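Local coordinates for enoyl-CoA hydratase, EchA12_1 (Mycobacterium marinum M, PDB 3QRE), which probably hydrates the double bond of enoyl-CoA thioesters in fatty acid metabolism, as a member of the enoyl-CoA hydratase/isomerase (crotonase) family, at residues R121-L129 and L146-V154; A157-F167 and L195-A206. All blocks are in the same frame, centred on the assembly; numbering follows the deposited sequence.

Interaction 1 (R121-L129 and L146-V154); sequences RPPHFVTML and LTQALMCDV
M151 lays its thioether along the backbone and CB of H124, with SD 3.5 Å from H124 CB, at the beta turn P122-F125, just before the 3-10 segment 125-128 of this crotonase fold. The segment 121-129 leads into strand 133-137 of the core sheet and here packs on the C-terminal end of helix 144-151. M151 CG lies 3.3 Å from P123 O, and the bend at chi2 (-56°) turns SD onto H124, with CE near P123 CB. V126 points its branches at two different targets: CG1 stands 3.6 Å from M151 O, and CG2 faces the Q148 amide oxygen. Polar atoms are joined through water. One water donates to P123 O and to Q148 OE1 and accepts from V126 N; a second donates to M151 O and, weakly, to V126 O, which also accepts from K245. The Q148 NE2 end lies at the edge of the F125 ring, whose face carries R121 CD. The H124 imidazole, leading away from M151, stacks on F176 and meets W180 edge-to-face. H124 O takes two bonds from T127, one from its N and one from OG1 at 2.8 Å, which leaves T127 CG2 3.4 Å from M151 O.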
loop_
_atom_site.group_PDB
_atom_site.type_symbol
_atom_site.label_atom_id
_atom_site.label_comp_id
_atom_site.label_asym_id
_atom_site.label_seq_id
_atom_site.Cartn_x
_atom_site.Cartn_y
_atom_site.Cartn_z
ATOM N N ARG A 121 26.406 -11.039 -5.226
ATOM C CA ARG A 121 25.389 -10.847 -4.176
ATOM C C ARG A 121 23.997 -10.603 -4.724
ATOM O O ARG A 121 23.840 -9.885 -5.715
ATOM C CB ARG A 121 25.762 -9.669 -3.290
ATOM C CG ARG A 121 26.850 -10.006 -2.315
ATOM C CD ARG A 121 27.136 -8.847 -1.400
ATOM N NE ARG A 121 28.539 -8.948 -1.051
ATOM C CZ ARG A 121 29.133 -8.361 -0.027
ATOM N NH1 ARG A 121 30.429 -8.558 0.146
ATOM N NH2 ARG A 121 28.456 -7.586 0.805
ATOM N N PRO A 122 22.971 -11.174 -4.061
ATOM C CA PRO A 122 21.577 -10.910 -4.498
ATOM C C PRO A 122 21.160 -9.419 -4.446
ATOM O O PRO A 122 21.683 -8.644 -3.657
ATOM C CB PRO A 122 20.722 -11.802 -3.571
ATOM C CG PRO A 122 21.574 -12.089 -2.370
ATOM C CD PRO A 122 23.040 -12.020 -2.842
ATOM N N PRO A 123 20.235 -9.011 -5.319
ATOM C CA PRO A 123 19.767 -7.616 -5.404
ATOM C C PRO A 123 19.374 -6.968 -4.050
ATOM O O PRO A 123 19.595 -5.749 -3.842
ATOM C CB PRO A 123 18.522 -7.735 -6.293
ATOM C CG PRO A 123 18.806 -8.976 -7.187
ATOM C CD PRO A 123 19.565 -9.907 -6.296
ATOM N N HIS A 124 18.832 -7.792 -3.144
ATOM C CA HIS A 124 18.220 -7.314 -1.907
ATOM C C HIS A 124 19.073 -7.556 -0.653
ATOM O O HIS A 124 18.557 -7.570 0.464
ATOM C CB HIS A 124 16.864 -7.999 -1.720
ATOM C CG HIS A 124 16.973 -9.459 -1.468
ATOM N ND1 HIS A 124 17.837 -10.267 -2.178
ATOM C CD2 HIS A 124 16.325 -10.271 -0.598
ATOM C CE1 HIS A 124 17.713 -11.515 -1.765
ATOM N NE2 HIS A 124 16.809 -11.547 -0.801
ATOM N N PHE A 125 20.373 -7.741 -0.832
ATOM C CA PHE A 125 21.215 -8.095 0.307
ATOM C C PHE A 125 21.252 -6.987 1.385
ATOM O O PHE A 125 21.396 -7.267 2.569
ATOM C CB PHE A 125 22.627 -8.492 -0.165
ATOM C CG PHE A 125 23.613 -7.385 -0.093
ATOM C CD1 PHE A 125 24.504 -7.301 0.992
ATOM C CD2 PHE A 125 23.658 -6.428 -1.084
ATOM C CE1 PHE A 125 25.422 -6.248 1.080
ATOM C CE2 PHE A 125 24.572 -5.390 -1.017
ATOM C CZ PHE A 125 25.454 -5.288 0.084
ATOM N N VAL A 126 21.091 -5.734 0.971
ATOM C CA VAL A 126 20.945 -4.611 1.919
ATOM C C VAL A 126 19.805 -4.798 2.933
ATOM O O VAL A 126 19.923 -4.378 4.113
ATOM C CB VAL A 126 20.880 -3.263 1.174
ATOM C CG1 VAL A 126 20.279 -2.196 2.013
ATOM C CG2 VAL A 126 22.290 -2.841 0.748
ATOM N N THR A 127 18.731 -5.460 2.500
ATOM C CA THR A 127 17.619 -5.749 3.392
ATOM C C THR A 127 17.972 -6.768 4.461
ATOM O O THR A 127 17.236 -6.917 5.419
ATOM C CB THR A 127 16.339 -6.246 2.656
ATOM O OG1 THR A 127 16.489 -7.624 2.286
ATOM C CG2 THR A 127 15.995 -5.391 1.423
ATOM N N MET A 128 19.083 -7.478 4.316
ATOM C CA MET A 128 19.425 -8.534 5.288
ATOM C C MET A 128 20.552 -8.108 6.228
ATOM O O MET A 128 21.060 -8.915 7.004
ATOM C CB MET A 128 19.783 -9.831 4.548
ATOM C CG MET A 128 18.605 -10.356 3.726
ATOM S SD MET A 128 18.863 -11.916 2.848
ATOM C CE MET A 128 20.081 -11.526 1.592
ATOM N N LEU A 129 20.955 -6.838 6.137
ATOM C CA LEU A 129 21.967 -6.300 7.020
ATOM C C LEU A 129 21.365 -6.122 8.410
ATOM O O LEU A 129 20.153 -5.931 8.559
ATOM C CB LEU A 129 22.493 -4.938 6.520
ATOM C CG LEU A 129 23.227 -4.852 5.170
ATOM C CD1 LEU A 129 23.633 -3.430 4.864
ATOM C CD2 LEU A 129 24.444 -5.827 5.097
ATOM N N LEU A 146 17.418 2.501 -9.292
ATOM C CA LEU A 146 16.128 2.494 -8.602
ATOM C C LEU A 146 16.006 1.234 -7.718
ATOM O O LEU A 146 15.597 1.303 -6.562
ATOM C CB LEU A 146 14.976 2.571 -9.613
ATOM C CG LEU A 146 13.583 2.499 -8.989
ATOM C CD1 LEU A 146 13.307 3.718 -8.089
ATOM C CD2 LEU A 146 12.512 2.376 -10.092
ATOM N N THR A 147 16.379 0.084 -8.265
ATOM C CA THR A 147 16.372 -1.139 -7.469
ATOM C C THR A 147 17.199 -1.001 -6.187
ATOM O O THR A 147 16.686 -1.292 -5.094
ATOM C CB THR A 147 16.787 -2.352 -8.302
ATOM O OG1 THR A 147 15.947 -2.399 -9.451
ATOM C CG2 THR A 147 16.605 -3.646 -7.515
ATOM N N GLN A 148 18.442 -0.531 -6.300
ATOM C CA GLN A 148 19.273 -0.350 -5.115
ATOM C C GLN A 148 18.695 0.639 -4.089
ATOM O O GLN A 148 18.796 0.382 -2.890
ATOM C CB GLN A 148 20.704 0.076 -5.460
ATOM C CG GLN A 148 21.701 -1.087 -5.476
ATOM C CD GLN A 148 21.863 -1.854 -4.137
ATOM O OE1 GLN A 148 21.282 -1.533 -3.074
ATOM N NE2 GLN A 148 22.659 -2.895 -4.210
ATOM N N ALA A 149 18.136 1.756 -4.567
ATOM C CA ALA A 149 17.506 2.756 -3.697
ATOM C C ALA A 149 16.375 2.116 -2.933
ATOM O O ALA A 149 16.294 2.273 -1.722
ATOM C CB ALA A 149 16.997 3.972 -4.500
ATOM N N LEU A 150 15.541 1.339 -3.641
ATOM C CA LEU A 150 14.356 0.729 -3.034
ATOM C C LEU A 150 14.681 -0.387 -2.067
ATOM O O LEU A 150 13.846 -0.715 -1.222
ATOM C CB LEU A 150 13.389 0.226 -4.111
ATOM C CG LEU A 150 12.782 1.254 -5.078
ATOM C CD1 LEU A 150 11.704 0.584 -5.911
ATOM C CD2 LEU A 150 12.206 2.484 -4.346
ATOM N N MET A 151 15.888 -0.961 -2.170
ATOM C CA MET A 151 16.342 -1.992 -1.206
ATOM C C MET A 151 16.755 -1.368 0.138
ATOM O O MET A 151 16.821 -2.059 1.185
ATOM C CB MET A 151 17.496 -2.872 -1.767
ATOM C CG MET A 151 17.096 -3.732 -2.944
ATOM S SD MET A 151 15.661 -4.829 -2.596
ATOM C CE MET A 151 15.486 -5.493 -4.282
ATOM N N CYS A 152 17.024 -0.069 0.104
ATOM C CA CYS A 152 17.385 0.646 1.310
ATOM C C CYS A 152 16.201 0.756 2.276
ATOM O O CYS A 152 15.048 0.625 1.887
ATOM C CB CYS A 152 17.973 2.030 0.967
ATOM S SG CYS A 152 19.510 1.908 0.018
ATOM N N ASP A 153 16.499 0.985 3.546
ATOM C CA ASP A 153 15.450 1.081 4.564
ATOM C C ASP A 153 14.597 2.324 4.367
ATOM O O ASP A 153 13.371 2.257 4.423
ATOM C CB ASP A 153 16.096 1.066 5.952
ATOM C CG ASP A 153 16.818 -0.234 6.215
ATOM O OD1 ASP A 153 16.141 -1.190 6.565
ATOM O OD2 ASP A 153 18.042 -0.350 6.046
ATOM N N VAL A 154 15.262 3.461 4.149
ATOM C CA VAL A 154 14.594 4.767 4.080
ATOM C C VAL A 154 15.225 5.601 2.985
ATOM O O VAL A 154 16.459 5.570 2.803
ATOM C CB VAL A 154 14.653 5.521 5.439
ATOM C CG1 VAL A 154 13.889 6.817 5.366
ATOM C CG2 VAL A 154 14.081 4.655 6.573
HETATM O O HOH W 1 20.601 -4.455 -1.813
HETATM O O HOH W 2 17.162 -2.407 3.687
#

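Interaction 2 (A157-F167 and L195-A206)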
loop_
_atom_site.group_PDB
_atom_site.type_symbol
_atom_site.label_atom_id
_atom_site.label_comp_id
_atom_site.label_asym_id
_atom_site.label_seq_id
_atom_site.Cartn_x
_atom_site.Cartn_y
_atom_site.Cartn_z
ATOM N N ALA A 157 14.846 12.250 -1.036
ATOM C CA ALA A 157 15.136 12.639 -2.397
ATOM C C ALA A 157 15.212 14.151 -2.519
ATOM O O ALA A 157 14.446 14.879 -1.864
ATOM C CB ALA A 157 14.093 12.089 -3.325
ATOM N N ALA A 158 16.132 14.610 -3.364
ATOM C CA ALA A 158 16.209 16.011 -3.730
ATOM C C ALA A 158 15.042 16.356 -4.638
ATOM O O ALA A 158 14.687 15.564 -5.520
ATOM C CB ALA A 158 17.539 16.304 -4.427
ATOM N N ALA A 159 14.458 17.538 -4.419
ATOM C CA ALA A 159 13.458 18.123 -5.302
ATOM C C ALA A 159 13.913 18.117 -6.764
ATOM O O ALA A 159 15.053 18.444 -7.061
ATOM C CB ALA A 159 13.099 19.575 -4.835
ATOM N N GLY A 160 13.025 17.718 -7.668
ATOM C CA GLY A 160 13.365 17.578 -9.086
ATOM C C GLY A 160 14.079 16.293 -9.537
ATOM O O GLY A 160 14.255 16.079 -10.746
ATOM N N ALA A 161 14.519 15.445 -8.604
ATOM C CA ALA A 161 15.309 14.262 -8.982
ATOM C C ALA A 161 14.458 13.303 -9.823
ATOM O O ALA A 161 13.306 13.047 -9.487
ATOM C CB ALA A 161 15.858 13.575 -7.770
ATOM N N LYS A 162 15.018 12.818 -10.933
ATOM C CA LYS A 162 14.297 11.944 -11.876
ATOM C C LYS A 162 14.416 10.454 -11.551
ATOM O O LYS A 162 15.514 9.952 -11.251
ATOM C CB LYS A 162 14.766 12.157 -13.321
ATOM C CG LYS A 162 14.580 13.596 -13.857
ATOM C CD LYS A 162 14.146 13.576 -15.326
ATOM C CE LYS A 162 13.702 14.955 -15.792
ATOM N NZ LYS A 162 14.877 15.864 -15.974
ATOM N N PHE A 163 13.281 9.758 -11.640
ATOM C CA PHE A 163 13.238 8.314 -11.450
ATOM C C PHE A 163 12.660 7.675 -12.685
ATOM O O PHE A 163 11.780 8.253 -13.327
ATOM C CB PHE A 163 12.330 7.948 -10.268
ATOM C CG PHE A 163 12.738 8.557 -8.963
ATOM C CD1 PHE A 163 13.273 7.768 -7.963
ATOM C CD2 PHE A 163 12.578 9.924 -8.727
ATOM C CE1 PHE A 163 13.660 8.326 -6.736
ATOM C CE2 PHE A 163 12.959 10.477 -7.516
ATOM C CZ PHE A 163 13.497 9.674 -6.513
ATOM N N ALA A 164 13.142 6.486 -13.016
ATOM C CA ALA A 164 12.529 5.696 -14.083
ATOM C C ALA A 164 12.812 4.229 -13.859
ATOM O O ALA A 164 13.965 3.837 -13.639
ATOM C CB ALA A 164 13.020 6.124 -15.457
ATOM N N ALA A 165 11.751 3.434 -13.903
ATOM C CA ALA A 165 11.858 1.981 -13.824
ATOM C C ALA A 165 12.107 1.393 -15.238
ATOM O O ALA A 165 11.267 0.674 -15.784
ATOM C CB ALA A 165 10.590 1.388 -13.169
ATOM N N VAL A 166 13.259 1.734 -15.819
ATOM C CA VAL A 166 13.673 1.287 -17.164
ATOM C C VAL A 166 14.691 0.167 -17.023
ATOM O O VAL A 166 15.707 0.326 -16.349
ATOM C CB VAL A 166 14.301 2.436 -17.996
ATOM C CG1 VAL A 166 14.920 1.910 -19.278
ATOM C CG2 VAL A 166 13.247 3.477 -18.343
ATOM N N PHE A 167 14.394 -0.965 -17.663
ATOM C CA PHE A 167 15.114 -2.219 -17.462
ATOM C C PHE A 167 15.187 -3.027 -18.734
ATOM O O PHE A 167 14.287 -2.973 -19.572
ATOM C CB PHE A 167 14.425 -3.092 -16.396
ATOM C CG PHE A 167 14.486 -2.518 -15.021
ATOM C CD1 PHE A 167 15.604 -2.740 -14.210
ATOM C CD2 PHE A 167 13.454 -1.716 -14.543
ATOM C CE1 PHE A 167 15.671 -2.190 -12.928
ATOM C CE2 PHE A 167 13.519 -1.159 -13.263
ATOM C CZ PHE A 167 14.625 -1.381 -12.463
ATOM N N LEU A 195 6.663 -0.084 -14.792
ATOM C CA LEU A 195 7.430 -1.047 -15.594
ATOM C C LEU A 195 7.034 -1.086 -17.059
ATOM O O LEU A 195 7.915 -1.062 -17.934
ATOM C CB LEU A 195 7.405 -2.453 -14.980
ATOM C CG LEU A 195 8.172 -2.483 -13.647
ATOM C CD1 LEU A 195 7.856 -3.765 -12.864
ATOM C CD2 LEU A 195 9.715 -2.259 -13.819
ATOM N N LEU A 196 5.729 -1.162 -17.328
ATOM C CA LEU A 196 5.213 -1.226 -18.706
ATOM C C LEU A 196 5.406 0.084 -19.465
ATOM O O LEU A 196 5.618 0.059 -20.666
ATOM C CB LEU A 196 3.721 -1.565 -18.728
ATOM C CG LEU A 196 3.219 -2.943 -18.284
ATOM C CD1 LEU A 196 1.713 -2.884 -17.980
ATOM C CD2 LEU A 196 3.548 -4.043 -19.335
ATOM N N SER A 197 5.297 1.221 -18.769
ATOM C CA SER A 197 5.487 2.535 -19.405
ATOM C C SER A 197 6.961 2.931 -19.464
ATOM O O SER A 197 7.388 3.604 -20.407
ATOM C CB SER A 197 4.708 3.648 -18.705
ATOM O OG SER A 197 5.246 3.913 -17.413
ATOM N N GLY A 198 7.732 2.523 -18.464
ATOM C CA GLY A 198 9.120 2.954 -18.367
ATOM C C GLY A 198 9.206 4.460 -18.157
ATOM O O GLY A 198 10.251 5.065 -18.408
ATOM N N ARG A 199 8.116 5.070 -17.694
ATOM C CA ARG A 199 8.027 6.533 -17.682
ATOM C C ARG A 199 8.905 7.170 -16.611
ATOM O O ARG A 199 9.275 6.525 -15.634
ATOM C CB ARG A 199 6.571 7.012 -17.536
ATOM C CG ARG A 199 5.949 6.757 -16.163
ATOM C CD ARG A 199 4.426 6.967 -16.212
ATOM N NE ARG A 199 3.778 6.642 -14.932
ATOM C CZ ARG A 199 3.746 7.448 -13.866
ATOM N NH1 ARG A 199 4.343 8.646 -13.892
ATOM N NH2 ARG A 199 3.125 7.056 -12.758
ATOM N N THR A 200 9.193 8.450 -16.807
ATOM C CA THR A 200 9.987 9.248 -15.894
ATOM C C THR A 200 9.035 9.900 -14.906
ATOM O O THR A 200 7.993 10.452 -15.279
ATOM C CB THR A 200 10.839 10.309 -16.698
ATOM O OG1 THR A 200 11.940 9.652 -17.371
ATOM C CG2 THR A 200 11.396 11.373 -15.801
ATOM N N PHE A 201 9.356 9.780 -13.630
ATOM C CA PHE A 201 8.623 10.514 -12.587
ATOM C C PHE A 201 9.617 11.193 -11.665
ATOM O O PHE A 201 10.757 10.723 -11.485
ATOM C CB PHE A 201 7.651 9.617 -11.801
ATOM C CG PHE A 201 8.288 8.395 -11.216
ATOM C CD1 PHE A 201 8.551 8.322 -9.849
ATOM C CD2 PHE A 201 8.634 7.313 -12.033
ATOM C CE1 PHE A 201 9.131 7.170 -9.301
ATOM C CE2 PHE A 201 9.219 6.182 -11.507
ATOM C CZ PHE A 201 9.474 6.100 -10.136
ATOM N N LEU A 202 9.186 12.316 -11.114
ATOM C CA LEU A 202 10.062 13.131 -10.289
ATOM C C LEU A 202 9.896 12.758 -8.803
ATOM O O LEU A 202 8.939 12.040 -8.428
ATOM C CB LEU A 202 9.735 14.605 -10.520
ATOM C CG LEU A 202 10.329 15.384 -11.710
ATOM C CD1 LEU A 202 10.877 14.506 -12.831
ATOM C CD2 LEU A 202 9.270 16.352 -12.266
ATOM N N ALA A 203 10.831 13.245 -7.983
ATOM C CA ALA A 203 10.814 13.054 -6.522
ATOM C C ALA A 203 9.432 13.241 -5.893
ATOM O O ALA A 203 9.048 12.483 -4.995
ATOM C CB ALA A 203 11.832 13.995 -5.837
ATOM N N GLU A 204 8.689 14.237 -6.361
ATOM C CA GLU A 204 7.416 14.577 -5.741
ATOM C C GLU A 204 6.338 13.490 -5.993
ATOM O O GLU A 204 5.600 13.115 -5.071
ATOM C CB GLU A 204 6.960 15.999 -6.168
ATOM C CG GLU A 204 7.852 17.172 -5.567
ATOM C CD GLU A 204 9.231 17.521 -6.313
ATOM O OE1 GLU A 204 9.594 16.983 -7.410
ATOM O OE2 GLU A 204 9.960 18.385 -5.746
ATOM N N GLU A 205 6.264 12.992 -7.228
ATOM C CA GLU A 205 5.395 11.874 -7.554
ATOM C C GLU A 205 5.864 10.627 -6.796
ATOM O O GLU A 205 5.058 9.913 -6.198
ATOM C CB GLU A 205 5.305 11.627 -9.067
ATOM C CG GLU A 205 4.178 10.676 -9.422
ATOM C CD GLU A 205 4.029 10.358 -10.906
ATOM O OE1 GLU A 205 3.244 9.438 -11.210
ATOM O OE2 GLU A 205 4.651 11.023 -11.765
ATOM N N ALA A 206 7.171 10.403 -6.764
ATOM C CA ALA A 206 7.711 9.271 -6.012
ATOM C C ALA A 206 7.254 9.249 -4.567
ATOM O O ALA A 206 6.951 8.173 -4.061
ATOM C CB ALA A 206 9.272 9.181 -6.117
HETATM O O HOH W 3 10.625 -1.165 -17.616
HETATM O O HOH W 4 9.071 3.993 -14.798
#
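F163 and F201, a hydrogen-bonded antiparallel pair, set their side chains nearly at right angles while their ring planes tilt by only 18°. They join strand 162-164 to 200-202, the outermost strand within the chain of the smaller mixed sheet; helix 203-208 starts directly after L202, its N-cap. The rings are slid apart, centroids 5.5 Å apart, and barely overlap; the close meeting is a CH-pi contact, F163 CB lying 3.5 Å from the centroid of the F201 ring. F201 CG sits between its own N and carbonyl carbon (chi1 54°), a torsion that brings one ring face under F163 CB. A206 CB covers one face of the F163 ring, and F201 O lies at that ring's edge. Two backbone bonds tie the pair, F163 N to F201 O at 2.7 Å and F201 N to F163 O at 2.9 Å. On the other face of this ladder, K162 and L202 run side by side, and K162 CD crosses T200 CG2 at 3.6 Å. Beyond it, L195 CD2 touches A165 CB and F167 CD2, and waters bridge A165 O to L195 O and A165 N to R199 O. Backbone bonds thus serve the polar atoms where the strands pair, and water takes over past A164, where they part.

In the fold
Interactions 1 and 2 follow one another along the chain, their centres about 18 Å apart, and helix 144-151 joins them: its C-terminal end takes part in interaction 1, while L146 and T147 reach interaction 2. T147 OG1 lies 3.4 Å from F167 CZ, L146 CD2 3.8 Å from A165 CB, and L146 CD1 4.1 Å from F163 CD1. After the helix the chain enters strand 154-158 of the larger sheet, then strand 162-164 of the smaller one. The centre of interaction 1, a buried contact, lies about 7 Å from the centre of the chain, that of interaction 2 about 14 Å; there V166 packs on Y235 and L195 on I244 of the third subunit. D153 meets L192 of the second subunit.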